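Local coordinates for MutT/NUDIX family protein (Bacillus thuringiensis str. Al Hakam, PDB 3ID9) that probably hydrolyses nucleoside diphosphate-linked substrates with the help of divalent metal ions, as other members of the MutT/Nudix family do, at residues V39-K42 with W48-P51; R54-E59 with M65-R70; E59-A64 with L96-L101; V127-L132 with T140-I145. All blocks are in the same frame, centred on the assembly; numbering follows the deposited sequence.

Interaction 1 (V39-K42 with W48-P51); sequences VKQK and WSLP
The beta hairpin formed by strands 35-40 and 48-54 closes at this contact, where Val-39 and Ser-49 make an antiparallel hydrogen-bonded pair and Lys-40 and Trp-48 the non-hydrogen-bonded pair beside it. Two backbone bonds hold the first pair: Val-39 N to Ser-49 O at 2.8 Å, almost straight at 178°, and Ser-49 N to Val-39 O, also at 2.8 Å. Val-39 O takes a further CA-H...O contact from Trp-48 CA, 3.3 Å away. On the face that carries Lys-40 and Trp-48, the aliphatic chain of the lysine lies over the indole. CG of Lys-40 is anti to the backbone N (chi1 -169°), and the bend at chi2 brings CD over the five-membered ring, 3.6 Å from its centroid and 14° off the normal, a CH-pi contact. The next carbon continues across the same ring system, with Lys-40 CE 3.5 Å from Trp-48 CE2. The six-membered part of the indole lies against the Val-39 to Lys-40 peptide, with Trp-48 CE3 meeting the carbonyl carbon of Val-39 obliquely. On the face that carries Val-39 and Ser-49, an apolar contact joins Val-39 CG2 to Pro-51 CB at 4.1 Å. Helix 61-72 covers this side, with Glu-72 against both residues, and at Pro-51 the strand is backbone-bonded to Gly-28 of strand 23-32.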
loop_
_atom_site.group_PDB
_atom_site.type_symbol
_atom_site.label_atom_id
_atom_site.label_comp_id
_atom_site.label_asym_id
_atom_site.label_seq_id
_atom_site.Cartn_x
_atom_site.Cartn_y
_atom_site.Cartn_z
ATOM N N VAL B 39 -18.443 -3.258 -12.729
ATOM C CA VAL B 39 -18.843 -2.177 -13.592
ATOM C C VAL B 39 -18.628 -2.633 -15.031
ATOM O O VAL B 39 -17.812 -3.520 -15.295
ATOM C CB VAL B 39 -17.977 -0.931 -13.249
ATOM C CG1 VAL B 39 -17.767 -0.060 -14.457
ATOM C CG2 VAL B 39 -18.651 -0.140 -12.144
ATOM N N LYS B 40 -19.368 -2.048 -15.964
ATOM C CA LYS B 40 -19.208 -2.432 -17.357
ATOM C C LYS B 40 -18.311 -1.402 -18.030
ATOM O O LYS B 40 -18.568 -0.199 -17.950
ATOM C CB LYS B 40 -20.565 -2.487 -18.054
ATOM C CG LYS B 40 -20.540 -3.132 -19.420
ATOM C CD LYS B 40 -20.606 -4.648 -19.327
ATOM C CE LYS B 40 -21.911 -5.187 -19.934
ATOM N NZ LYS B 40 -22.077 -4.830 -21.378
ATOM N N GLN B 41 -17.249 -1.886 -18.679
ATOM C CA GLN B 41 -16.285 -1.030 -19.373
ATOM C C GLN B 41 -16.862 -0.399 -20.634
ATOM O O GLN B 41 -17.488 -1.079 -21.452
ATOM C CB GLN B 41 -15.035 -1.831 -19.758
ATOM C CG GLN B 41 -14.222 -2.357 -18.586
ATOM C CD GLN B 41 -13.006 -3.159 -19.038
ATOM O OE1 GLN B 41 -13.141 -4.198 -19.695
ATOM N NE2 GLN B 41 -11.813 -2.677 -18.694
ATOM N N LYS B 42 -16.642 0.903 -20.790
ATOM C CA LYS B 42 -17.133 1.623 -21.960
ATOM C C LYS B 42 -16.093 1.538 -23.072
ATOM O O LYS B 42 -16.083 2.352 -23.994
ATOM C CB LYS B 42 -17.401 3.087 -21.603
ATOM C CG LYS B 42 -18.355 3.267 -20.432
ATOM C CD LYS B 42 -18.586 4.737 -20.101
ATOM C CE LYS B 42 -19.314 5.460 -21.226
ATOM N NZ LYS B 42 -19.585 6.887 -20.886
ATOM N N TRP B 48 -17.710 -7.051 -17.793
ATOM C CA TRP B 48 -17.779 -6.636 -16.405
ATOM C C TRP B 48 -16.432 -6.743 -15.717
ATOM O O TRP B 48 -15.780 -7.777 -15.765
ATOM C CB TRP B 48 -18.820 -7.480 -15.666
ATOM C CG TRP B 48 -20.196 -7.275 -16.210
ATOM C CD1 TRP B 48 -20.810 -7.999 -17.196
ATOM C CD2 TRP B 48 -21.105 -6.221 -15.864
ATOM N NE1 TRP B 48 -22.038 -7.457 -17.485
ATOM C CE2 TRP B 48 -22.246 -6.365 -16.681
ATOM C CE3 TRP B 48 -21.063 -5.168 -14.940
ATOM C CZ2 TRP B 48 -23.336 -5.498 -16.608
ATOM C CZ3 TRP B 48 -22.149 -4.302 -14.865
ATOM C CH2 TRP B 48 -23.270 -4.474 -15.694
ATOM N N SER B 49 -16.023 -5.668 -15.063
ATOM C CA SER B 49 -14.741 -5.642 -14.378
ATOM C C SER B 49 -14.807 -4.761 -13.138
ATOM O O SER B 49 -15.828 -4.127 -12.868
ATOM C CB SER B 49 -13.667 -5.118 -15.327
ATOM O OG SER B 49 -14.087 -3.897 -15.908
ATOM N N LEU B 50 -13.715 -4.722 -12.383
ATOM C CA LEU B 50 -13.675 -3.914 -11.178
ATOM C C LEU B 50 -13.563 -2.426 -11.492
ATOM O O LEU B 50 -12.969 -2.025 -12.489
ATOM C CB LEU B 50 -12.508 -4.351 -10.305
ATOM C CG LEU B 50 -12.615 -5.764 -9.740
ATOM C CD1 LEU B 50 -11.251 -6.218 -9.222
ATOM C CD2 LEU B 50 -13.661 -5.782 -8.627
ATOM N N PRO B 51 -14.169 -1.585 -10.653
ATOM C CA PRO B 51 -14.099 -0.142 -10.886
ATOM C C PRO B 51 -12.718 0.375 -10.493
ATOM O O PRO B 51 -12.134 -0.089 -9.520
ATOM C CB PRO B 51 -15.206 0.401 -9.989
ATOM C CG PRO B 51 -15.191 -0.576 -8.829
ATOM C CD PRO B 51 -15.076 -1.902 -9.536
#

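Interaction 2 (R54-E59 with M65-R70); sequences RVENGE and MIREMR
Arg-67 leaves its helix with CG anti to the backbone N (chi1 173°), runs straight through chi2 and then bends at chi3 (56°), which swings its guanidinium toward Glu-59. The Glu-59 chain, extended beyond CG, crosses it at about a right angle yet presents its carboxylate nearly coplanar with the guanidinium. The result is a side-on, two-nitrogen grip: Arg-67 NE to Glu-59 OE2 at 2.7 Å and Arg-67 NH2 to Glu-59 OE1 at 2.9 Å, both through syn lone pairs of the carboxylate. Glu-59 OE1 is held a second time, by Glu-56 N at 2.7 Å on its anti side, somewhat tilted out of the carboxylate plane, so the type II turn from Glu-56 to Glu-59 is tied to the same carboxylate. Arg-67 NH2 also gives a bent hydrogen bond (135°) to Arg-54 O at 3.1 Å, in the guanidinium plane. Arg-67 NH1 meets Glu-68 OE2 at 2.9 Å, from above the Glu-68 carboxylate plane. Glu-56 approaches differently: its OE1 sits over one face, 3.4 Å from Arg-67 NE, and attracts by charge without an N-H pointing at it. Residues 53-74 carry the Nudix box; Glu-59 and Arg-67 fall on the Glu and Arg of its signature, and their salt bridge belongs to the loop-helix architecture that in relatives presents glutamates to divalent metals. The loop so held joins strand 48-54 to helix 61-72; Val-55 packs on Val-24 and Val-26 of strand 23-32, and Met-65 turns to Phe-100 and Leu-102 of strand 95-104.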
loop_
_atom_site.group_PDB
_atom_site.type_symbol
_atom_site.label_atom_id
_atom_site.label_comp_id
_atom_site.label_asym_id
_atom_site.label_seq_id
_atom_site.Cartn_x
_atom_site.Cartn_y
_atom_site.Cartn_z
ATOM N N ARG B 54 -6.889 5.714 -13.450
ATOM C CA ARG B 54 -5.645 6.433 -13.238
ATOM C C ARG B 54 -5.770 7.507 -12.159
ATOM O O ARG B 54 -6.768 8.222 -12.080
ATOM C CB ARG B 54 -5.212 7.098 -14.546
ATOM C CG ARG B 54 -3.810 6.756 -15.006
ATOM C CD ARG B 54 -3.060 8.015 -15.419
ATOM N NE ARG B 54 -3.944 8.977 -16.073
ATOM C CZ ARG B 54 -3.747 10.294 -16.064
ATOM N NH1 ARG B 54 -2.692 10.804 -15.438
ATOM N NH2 ARG B 54 -4.617 11.104 -16.661
ATOM N N VAL B 55 -4.751 7.609 -11.318
ATOM C CA VAL B 55 -4.732 8.637 -10.291
ATOM C C VAL B 55 -4.229 9.883 -11.028
ATOM O O VAL B 55 -3.118 9.893 -11.545
ATOM C CB VAL B 55 -3.772 8.251 -9.152
ATOM C CG1 VAL B 55 -3.639 9.397 -8.153
ATOM C CG2 VAL B 55 -4.293 7.001 -8.460
ATOM N N GLU B 56 -5.064 10.914 -11.106
ATOM C CA GLU B 56 -4.693 12.138 -11.812
ATOM C C GLU B 56 -3.776 13.056 -11.005
ATOM O O GLU B 56 -3.864 13.138 -9.777
ATOM C CB GLU B 56 -5.956 12.889 -12.245
ATOM C CG GLU B 56 -6.921 12.008 -13.020
ATOM C CD GLU B 56 -8.135 12.751 -13.547
ATOM O OE1 GLU B 56 -8.734 13.548 -12.788
ATOM O OE2 GLU B 56 -8.500 12.524 -14.724
ATOM N N ASN B 57 -2.895 13.748 -11.715
ATOM C CA ASN B 57 -1.929 14.644 -11.092
ATOM C C ASN B 57 -2.503 15.524 -9.981
ATOM O O ASN B 57 -3.494 16.234 -10.172
ATOM C CB ASN B 57 -1.265 15.513 -12.162
ATOM C CG ASN B 57 -0.106 16.321 -11.616
ATOM O OD1 ASN B 57 -0.303 17.316 -10.912
ATOM N ND2 ASN B 57 1.117 15.889 -11.929
ATOM N N GLY B 58 -1.873 15.456 -8.812
ATOM C CA GLY B 58 -2.320 16.247 -7.682
ATOM C C GLY B 58 -3.350 15.576 -6.792
ATOM O O GLY B 58 -3.716 16.115 -5.743
ATOM N N GLU B 59 -3.830 14.404 -7.195
ATOM C CA GLU B 59 -4.823 13.704 -6.388
ATOM C C GLU B 59 -4.155 12.723 -5.448
ATOM O O GLU B 59 -3.086 12.203 -5.743
ATOM C CB GLU B 59 -5.790 12.900 -7.261
ATOM C CG GLU B 59 -6.667 13.673 -8.214
ATOM C CD GLU B 59 -7.631 12.749 -8.943
ATOM O OE1 GLU B 59 -7.158 11.762 -9.547
ATOM O OE2 GLU B 59 -8.857 12.999 -8.912
HETATM N N MSE B 65 -9.792 7.322 -5.962
HETATM C CA MSE B 65 -10.682 6.197 -5.736
HETATM C C MSE B 65 -12.130 6.688 -5.633
HETATM O O MSE B 65 -13.026 6.124 -6.266
HETATM C CB MSE B 65 -10.303 5.454 -4.453
HETATM C CG MSE B 65 -11.092 4.168 -4.230
HETATM SE SE MSE B 65 -10.617 2.736 -5.496
HETATM C CE MSE B 65 -11.861 3.125 -6.936
ATOM N N ILE B 66 -12.350 7.734 -4.832
ATOM C CA ILE B 66 -13.680 8.302 -4.643
ATOM C C ILE B 66 -14.223 8.862 -5.954
ATOM O O ILE B 66 -15.406 8.715 -6.250
ATOM C CB ILE B 66 -13.676 9.435 -3.563
ATOM C CG1 ILE B 66 -13.894 8.845 -2.172
ATOM C CG2 ILE B 66 -14.796 10.433 -3.824
ATOM C CD1 ILE B 66 -12.863 7.814 -1.757
ATOM N N ARG B 67 -13.362 9.508 -6.733
ATOM C CA ARG B 67 -13.784 10.083 -8.008
ATOM C C ARG B 67 -14.167 9.008 -9.024
ATOM O O ARG B 67 -15.216 9.101 -9.662
ATOM C CB ARG B 67 -12.679 10.968 -8.603
ATOM C CG ARG B 67 -12.982 11.456 -10.016
ATOM C CD ARG B 67 -11.907 12.386 -10.556
ATOM N NE ARG B 67 -10.580 11.771 -10.534
ATOM C CZ ARG B 67 -10.255 10.657 -11.183
ATOM N NH1 ARG B 67 -11.162 10.021 -11.922
ATOM N NH2 ARG B 67 -9.027 10.164 -11.079
ATOM N N GLU B 68 -13.314 8.002 -9.188
ATOM C CA GLU B 68 -13.600 6.932 -10.129
ATOM C C GLU B 68 -14.884 6.237 -9.702
ATOM O O GLU B 68 -15.740 5.912 -10.528
ATOM C CB GLU B 68 -12.457 5.917 -10.158
ATOM C CG GLU B 68 -11.184 6.388 -10.852
ATOM C CD GLU B 68 -11.327 6.483 -12.360
ATOM O OE1 GLU B 68 -12.055 5.650 -12.945
ATOM O OE2 GLU B 68 -10.695 7.380 -12.963
HETATM N N MSE B 69 -15.027 6.030 -8.402
HETATM C CA MSE B 69 -16.199 5.355 -7.889
HETATM C C MSE B 69 -17.510 6.057 -8.244
HETATM O O MSE B 69 -18.489 5.389 -8.607
HETATM C CB MSE B 69 -16.075 5.179 -6.382
HETATM C CG MSE B 69 -16.585 3.843 -5.889
HETATM SE SE MSE B 69 -15.931 2.270 -6.873
HETATM C CE MSE B 69 -17.384 1.105 -6.372
ATOM N N ARG B 70 -17.560 7.386 -8.160
ATOM C CA ARG B 70 -18.814 8.029 -8.505
ATOM C C ARG B 70 -19.013 8.337 -9.984
ATOM O O ARG B 70 -20.119 8.672 -10.398
ATOM C CB ARG B 70 -19.089 9.262 -7.629
ATOM C CG ARG B 70 -18.013 10.307 -7.486
ATOM C CD ARG B 70 -18.302 11.093 -6.195
ATOM N NE ARG B 70 -17.350 12.172 -5.944
ATOM C CZ ARG B 70 -17.236 12.822 -4.787
ATOM N NH1 ARG B 70 -18.012 12.509 -3.756
ATOM N NH2 ARG B 70 -16.340 13.785 -4.660
#

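Interaction 3 (E59-A64 with L96-L101); sequences ETLEEA and LHITFL
Leu-61, in the first turn of helix 61-72, drops onto Ile-98 and Phe-100 of strand 95-104, and these three buried side chains make the whole contact. The leucine touches with two parts. Its CB comes to the edge of the Phe-100 ring, near the ring plane, 3.8 Å from CZ and 4.0 Å from CE1. With CG anti to the carbonyl carbon (chi1 -60°), its branch end CD1 goes on to the isoleucine, 4.0 Å from Ile-98 CG1 and 4.1 Å from Ile-98 CD1, the two side chains crossing at about a right angle. On the strand itself, Ile-98 CG2 covers one face of the Phe-100 ring, toward its rim. One shell further out, the start of the helix sets the position of the leucine. Thr-60 is the N-cap and forms a capping box with Glu-63: Thr-60 N gives a bond to Glu-63 OE1 at 2.8 Å, while the return bond to the threonine hydroxyl is less surely placed. The second subunit reaches the same helix end, where its Asp-87 accepts from Leu-61 N and its Tyr-155 stacks edge-to-face with Phe-100. Within the chain, Leu-61 is flanked by Val-55 of the preceding loop and Val-24 of strand 23-32, and Leu-82 packs against both Ile-98 and Phe-100; the start of the helix thus faces strands 23-32 and 95-104, with strand 77-88 bordering the same cluster.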
loop_
_atom_site.group_PDB
_atom_site.type_symbol
_atom_site.label_atom_id
_atom_site.label_comp_id
_atom_site.label_asym_id
_atom_site.label_seq_id
_atom_site.Cartn_x
_atom_site.Cartn_y
_atom_site.Cartn_z
ATOM N N GLU B 59 -3.830 14.404 -7.195
ATOM C CA GLU B 59 -4.823 13.704 -6.388
ATOM C C GLU B 59 -4.155 12.723 -5.448
ATOM O O GLU B 59 -3.086 12.203 -5.743
ATOM C CB GLU B 59 -5.790 12.900 -7.261
ATOM C CG GLU B 59 -6.667 13.673 -8.214
ATOM C CD GLU B 59 -7.631 12.749 -8.943
ATOM O OE1 GLU B 59 -7.158 11.762 -9.547
ATOM O OE2 GLU B 59 -8.857 12.999 -8.912
ATOM N N THR B 60 -4.786 12.482 -4.308
ATOM C CA THR B 60 -4.281 11.493 -3.377
ATOM C C THR B 60 -4.922 10.203 -3.884
ATOM O O THR B 60 -5.927 10.255 -4.606
ATOM C CB THR B 60 -4.773 11.739 -1.947
ATOM O OG1 THR B 60 -6.205 11.768 -1.933
ATOM C CG2 THR B 60 -4.226 13.047 -1.415
ATOM N N LEU B 61 -4.359 9.053 -3.530
ATOM C CA LEU B 61 -4.940 7.794 -3.978
ATOM C C LEU B 61 -6.426 7.797 -3.626
ATOM O O LEU B 61 -7.259 7.344 -4.407
ATOM C CB LEU B 61 -4.268 6.603 -3.292
ATOM C CG LEU B 61 -2.769 6.435 -3.506
ATOM C CD1 LEU B 61 -2.318 5.164 -2.815
ATOM C CD2 LEU B 61 -2.450 6.386 -4.984
ATOM N N GLU B 62 -6.741 8.328 -2.451
ATOM C CA GLU B 62 -8.112 8.391 -1.970
ATOM C C GLU B 62 -9.025 9.240 -2.861
ATOM O O GLU B 62 -10.112 8.807 -3.248
ATOM C CB GLU B 62 -8.129 8.944 -0.547
ATOM C CG GLU B 62 -9.488 8.892 0.107
ATOM C CD GLU B 62 -9.489 9.487 1.497
ATOM O OE1 GLU B 62 -10.551 9.451 2.155
ATOM O OE2 GLU B 62 -8.432 9.994 1.933
ATOM N N GLU B 63 -8.587 10.450 -3.183
ATOM C CA GLU B 63 -9.391 11.325 -4.020
ATOM C C GLU B 63 -9.717 10.662 -5.362
ATOM O O GLU B 63 -10.825 10.801 -5.878
ATOM C CB GLU B 63 -8.662 12.654 -4.243
ATOM C CG GLU B 63 -8.319 13.373 -2.948
ATOM C CD GLU B 63 -7.533 14.653 -3.167
ATOM O OE1 GLU B 63 -6.511 14.621 -3.895
ATOM O OE2 GLU B 63 -7.935 15.692 -2.600
ATOM N N ALA B 64 -8.749 9.937 -5.912
ATOM C CA ALA B 64 -8.933 9.252 -7.182
ATOM C C ALA B 64 -9.915 8.086 -7.043
ATOM O O ALA B 64 -10.769 7.883 -7.903
ATOM C CB ALA B 64 -7.593 8.752 -7.707
ATOM N N LEU B 96 2.388 1.508 -10.537
ATOM C CA LEU B 96 2.037 1.161 -9.177
ATOM C C LEU B 96 0.513 0.979 -9.194
ATOM O O LEU B 96 -0.227 1.882 -9.588
ATOM C CB LEU B 96 2.452 2.281 -8.226
ATOM C CG LEU B 96 2.295 1.972 -6.738
ATOM C CD1 LEU B 96 3.120 0.747 -6.377
ATOM C CD2 LEU B 96 2.735 3.170 -5.924
ATOM N N HIS B 97 0.049 -0.201 -8.802
ATOM C CA HIS B 97 -1.381 -0.494 -8.795
ATOM C C HIS B 97 -1.895 -0.793 -7.383
ATOM O O HIS B 97 -1.532 -1.805 -6.786
ATOM C CB HIS B 97 -1.666 -1.691 -9.713
ATOM C CG HIS B 97 -3.125 -1.974 -9.907
ATOM N ND1 HIS B 97 -3.590 -3.139 -10.483
ATOM C CD2 HIS B 97 -4.224 -1.235 -9.613
ATOM C CE1 HIS B 97 -4.909 -3.107 -10.533
ATOM N NE2 HIS B 97 -5.319 -1.960 -10.012
ATOM N N ILE B 98 -2.743 0.085 -6.857
ATOM C CA ILE B 98 -3.304 -0.102 -5.519
ATOM C C ILE B 98 -4.779 -0.537 -5.539
ATOM O O ILE B 98 -5.598 0.049 -6.247
ATOM C CB ILE B 98 -3.214 1.201 -4.665
ATOM C CG1 ILE B 98 -1.756 1.584 -4.396
ATOM C CG2 ILE B 98 -3.915 0.996 -3.335
ATOM C CD1 ILE B 98 -1.109 2.370 -5.499
ATOM N N THR B 99 -5.104 -1.558 -4.748
ATOM C CA THR B 99 -6.469 -2.063 -4.641
ATOM C C THR B 99 -7.027 -1.763 -3.253
ATOM O O THR B 99 -6.443 -2.163 -2.241
ATOM C CB THR B 99 -6.539 -3.592 -4.876
ATOM O OG1 THR B 99 -6.347 -3.874 -6.266
ATOM C CG2 THR B 99 -7.894 -4.140 -4.449
ATOM N N PHE B 100 -8.163 -1.070 -3.210
ATOM C CA PHE B 100 -8.802 -0.699 -1.945
ATOM C C PHE B 100 -10.076 -1.471 -1.616
ATOM O O PHE B 100 -10.907 -1.700 -2.491
ATOM C CB PHE B 100 -9.198 0.783 -1.951
ATOM C CG PHE B 100 -8.053 1.735 -1.852
ATOM C CD1 PHE B 100 -7.783 2.621 -2.889
ATOM C CD2 PHE B 100 -7.266 1.782 -0.702
ATOM C CE1 PHE B 100 -6.751 3.544 -2.782
ATOM C CE2 PHE B 100 -6.230 2.699 -0.582
ATOM C CZ PHE B 100 -5.968 3.582 -1.621
ATOM N N LEU B 101 -10.229 -1.863 -0.355
ATOM C CA LEU B 101 -11.461 -2.501 0.087
ATOM C C LEU B 101 -12.307 -1.282 0.422
ATOM O O LEU B 101 -11.936 -0.485 1.284
ATOM C CB LEU B 101 -11.255 -3.337 1.349
ATOM C CG LEU B 101 -10.694 -4.736 1.105
ATOM C CD1 LEU B 101 -10.522 -5.465 2.434
ATOM C CD2 LEU B 101 -11.640 -5.496 0.192
#

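Interaction 4 (V127-L132 with T140-I145); sequences VPINEL and TFINLI
Ile-142 is directed from helix 139-147 at residues 129-132, the short 3-10 segment that follows strand 124-128, and its two branches divide between Ile-129 and Leu-132. From CB, the CG2 methyl stands anti to the backbone N and meets Ile-129 twice, 3.8 Å from its carbonyl O and 4.1 Å from its CG2. The other branch runs toward Leu-132: Ile-142 CG1 lies 3.8 Å from Leu-132 CB, and the terminal Ile-142 CD1 lies at the same 3.8 Å from Leu-132 CB. The Ile-129 and Ile-142 side chains run antiparallel, and the tip of Ile-129 goes on to the next helical turn, where its CD1 touches Ile-145 CG2 at 4.0 Å. The contact is thus an apolar seam of branched side chains, with one backbone carbonyl at its border. It is flanked by Val-36, which touches Ile-129, Leu-132 and Ile-145, and by Phe-137, which packs on Leu-132 and Ile-142. Ile-145 continues onto Ile-29 and Ile-31 of strand 23-32. A second helix laid in this way on a mixed sheet is one outer layer of the alpha/beta/alpha sandwich of the Nudix fold.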
loop_
_atom_site.group_PDB
_atom_site.type_symbol
_atom_site.label_atom_id
_atom_site.label_comp_id
_atom_site.label_asym_id
_atom_site.label_seq_id
_atom_site.Cartn_x
_atom_site.Cartn_y
_atom_site.Cartn_z
ATOM N N VAL B 127 -21.908 -9.124 -8.203
ATOM C CA VAL B 127 -21.685 -10.534 -8.472
ATOM C C VAL B 127 -21.152 -11.311 -7.272
ATOM O O VAL B 127 -20.196 -10.901 -6.627
ATOM C CB VAL B 127 -20.719 -10.722 -9.666
ATOM C CG1 VAL B 127 -20.401 -12.196 -9.857
ATOM C CG2 VAL B 127 -21.350 -10.167 -10.940
ATOM N N PRO B 128 -21.779 -12.454 -6.959
ATOM C CA PRO B 128 -21.327 -13.266 -5.824
ATOM C C PRO B 128 -19.859 -13.593 -6.024
ATOM O O PRO B 128 -19.444 -13.919 -7.135
ATOM C CB PRO B 128 -22.205 -14.513 -5.915
ATOM C CG PRO B 128 -23.462 -13.994 -6.546
ATOM C CD PRO B 128 -22.924 -13.086 -7.635
ATOM N N ILE B 129 -19.079 -13.508 -4.951
ATOM C CA ILE B 129 -17.651 -13.779 -5.028
ATOM C C ILE B 129 -17.308 -15.176 -5.531
ATOM O O ILE B 129 -16.327 -15.346 -6.246
ATOM C CB ILE B 129 -16.978 -13.525 -3.667
ATOM C CG1 ILE B 129 -17.104 -12.039 -3.323
ATOM C CG2 ILE B 129 -15.501 -13.920 -3.716
ATOM C CD1 ILE B 129 -16.750 -11.712 -1.901
ATOM N N ASN B 130 -18.112 -16.174 -5.180
ATOM C CA ASN B 130 -17.848 -17.532 -5.637
ATOM C C ASN B 130 -18.240 -17.741 -7.103
ATOM O O ASN B 130 -18.309 -18.878 -7.570
ATOM C CB ASN B 130 -18.583 -18.553 -4.760
ATOM C CG ASN B 130 -20.093 -18.332 -4.731
ATOM O OD1 ASN B 130 -20.759 -18.316 -5.771
ATOM N ND2 ASN B 130 -20.639 -18.166 -3.530
ATOM N N GLU B 131 -18.499 -16.650 -7.822
ATOM C CA GLU B 131 -18.867 -16.734 -9.237
ATOM C C GLU B 131 -17.984 -15.870 -10.119
ATOM O O GLU B 131 -18.207 -15.794 -11.326
ATOM C CB GLU B 131 -20.318 -16.311 -9.457
ATOM C CG GLU B 131 -21.353 -17.263 -8.902
ATOM C CD GLU B 131 -22.757 -16.851 -9.292
ATOM O OE1 GLU B 131 -23.042 -16.827 -10.507
ATOM O OE2 GLU B 131 -23.571 -16.544 -8.393
ATOM N N LEU B 132 -16.990 -15.216 -9.520
ATOM C CA LEU B 132 -16.083 -14.359 -10.272
ATOM C C LEU B 132 -15.303 -15.092 -11.361
ATOM O O LEU B 132 -14.875 -14.477 -12.336
ATOM C CB LEU B 132 -15.090 -13.662 -9.343
ATOM C CG LEU B 132 -15.376 -12.299 -8.691
ATOM C CD1 LEU B 132 -16.558 -11.596 -9.368
ATOM C CD2 LEU B 132 -15.628 -12.498 -7.208
ATOM N N THR B 140 -6.668 -17.354 -7.636
ATOM C CA THR B 140 -5.759 -16.670 -6.721
ATOM C C THR B 140 -6.371 -15.352 -6.262
ATOM O O THR B 140 -6.355 -15.025 -5.075
ATOM C CB THR B 140 -4.398 -16.368 -7.404
ATOM O OG1 THR B 140 -3.615 -17.566 -7.451
ATOM C CG2 THR B 140 -3.638 -15.287 -6.647
ATOM N N PHE B 141 -6.911 -14.601 -7.218
ATOM C CA PHE B 141 -7.517 -13.314 -6.925
ATOM C C PHE B 141 -8.794 -13.482 -6.112
ATOM O O PHE B 141 -9.056 -12.717 -5.181
ATOM C CB PHE B 141 -7.823 -12.572 -8.226
ATOM C CG PHE B 141 -8.263 -11.153 -8.021
ATOM C CD1 PHE B 141 -7.502 -10.279 -7.254
ATOM C CD2 PHE B 141 -9.427 -10.681 -8.606
ATOM C CE1 PHE B 141 -7.893 -8.951 -7.075
ATOM C CE2 PHE B 141 -9.827 -9.349 -8.431
ATOM C CZ PHE B 141 -9.053 -8.487 -7.662
ATOM N N ILE B 142 -9.588 -14.484 -6.466
ATOM C CA ILE B 142 -10.822 -14.732 -5.749
ATOM C C ILE B 142 -10.505 -15.031 -4.289
ATOM O O ILE B 142 -11.226 -14.593 -3.394
ATOM C CB ILE B 142 -11.611 -15.898 -6.390
ATOM C CG1 ILE B 142 -12.135 -15.457 -7.759
ATOM C CG2 ILE B 142 -12.748 -16.326 -5.487
ATOM C CD1 ILE B 142 -12.724 -16.578 -8.591
ATOM N N ASN B 143 -9.418 -15.760 -4.043
ATOM C CA ASN B 143 -9.029 -16.070 -2.670
ATOM C C ASN B 143 -8.638 -14.800 -1.911
ATOM O O ASN B 143 -8.959 -14.648 -0.729
ATOM C CB ASN B 143 -7.864 -17.061 -2.645
ATOM C CG ASN B 143 -8.262 -18.430 -3.142
ATOM O OD1 ASN B 143 -9.423 -18.826 -3.027
ATOM N ND2 ASN B 143 -7.301 -19.170 -3.686
ATOM N N LEU B 144 -7.946 -13.894 -2.599
ATOM C CA LEU B 144 -7.521 -12.639 -1.997
ATOM C C LEU B 144 -8.739 -11.849 -1.529
ATOM O O LEU B 144 -8.855 -11.487 -0.359
ATOM C CB LEU B 144 -6.734 -11.811 -3.012
ATOM C CG LEU B 144 -6.222 -10.461 -2.517
ATOM C CD1 LEU B 144 -5.039 -10.681 -1.589
ATOM C CD2 LEU B 144 -5.814 -9.608 -3.699
ATOM N N ILE B 145 -9.643 -11.581 -2.466
ATOM C CA ILE B 145 -10.873 -10.847 -2.191
ATOM C C ILE B 145 -11.707 -11.596 -1.160
ATOM O O ILE B 145 -12.332 -11.000 -0.292
ATOM C CB ILE B 145 -11.687 -10.683 -3.487
ATOM C CG1 ILE B 145 -11.070 -9.569 -4.329
ATOM C CG2 ILE B 145 -13.152 -10.417 -3.174
ATOM C CD1 ILE B 145 -11.656 -9.467 -5.722
#

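In the fold
Interactions 3 and 4 are buried and apolar, and lie on opposite sides of the chain's centre, about 21 Å apart between centres: each seats one helix of the sandwich. Interaction 2, at the surface, is instead a network of charges. It shares Glu-59 and helix 61-72 with interaction 3, so one face of that helix is tied to its own loop while another is pressed on the sheet; both also touch the second subunit. Interaction 1, partly buried, combines backbone pairing inside the sheet with a lysine-indole contact, and links the two sides: Pro-51 touches the selenium of Met-69 (interaction 2), and Leu-50 touches the ring of Phe-141 (interaction 4).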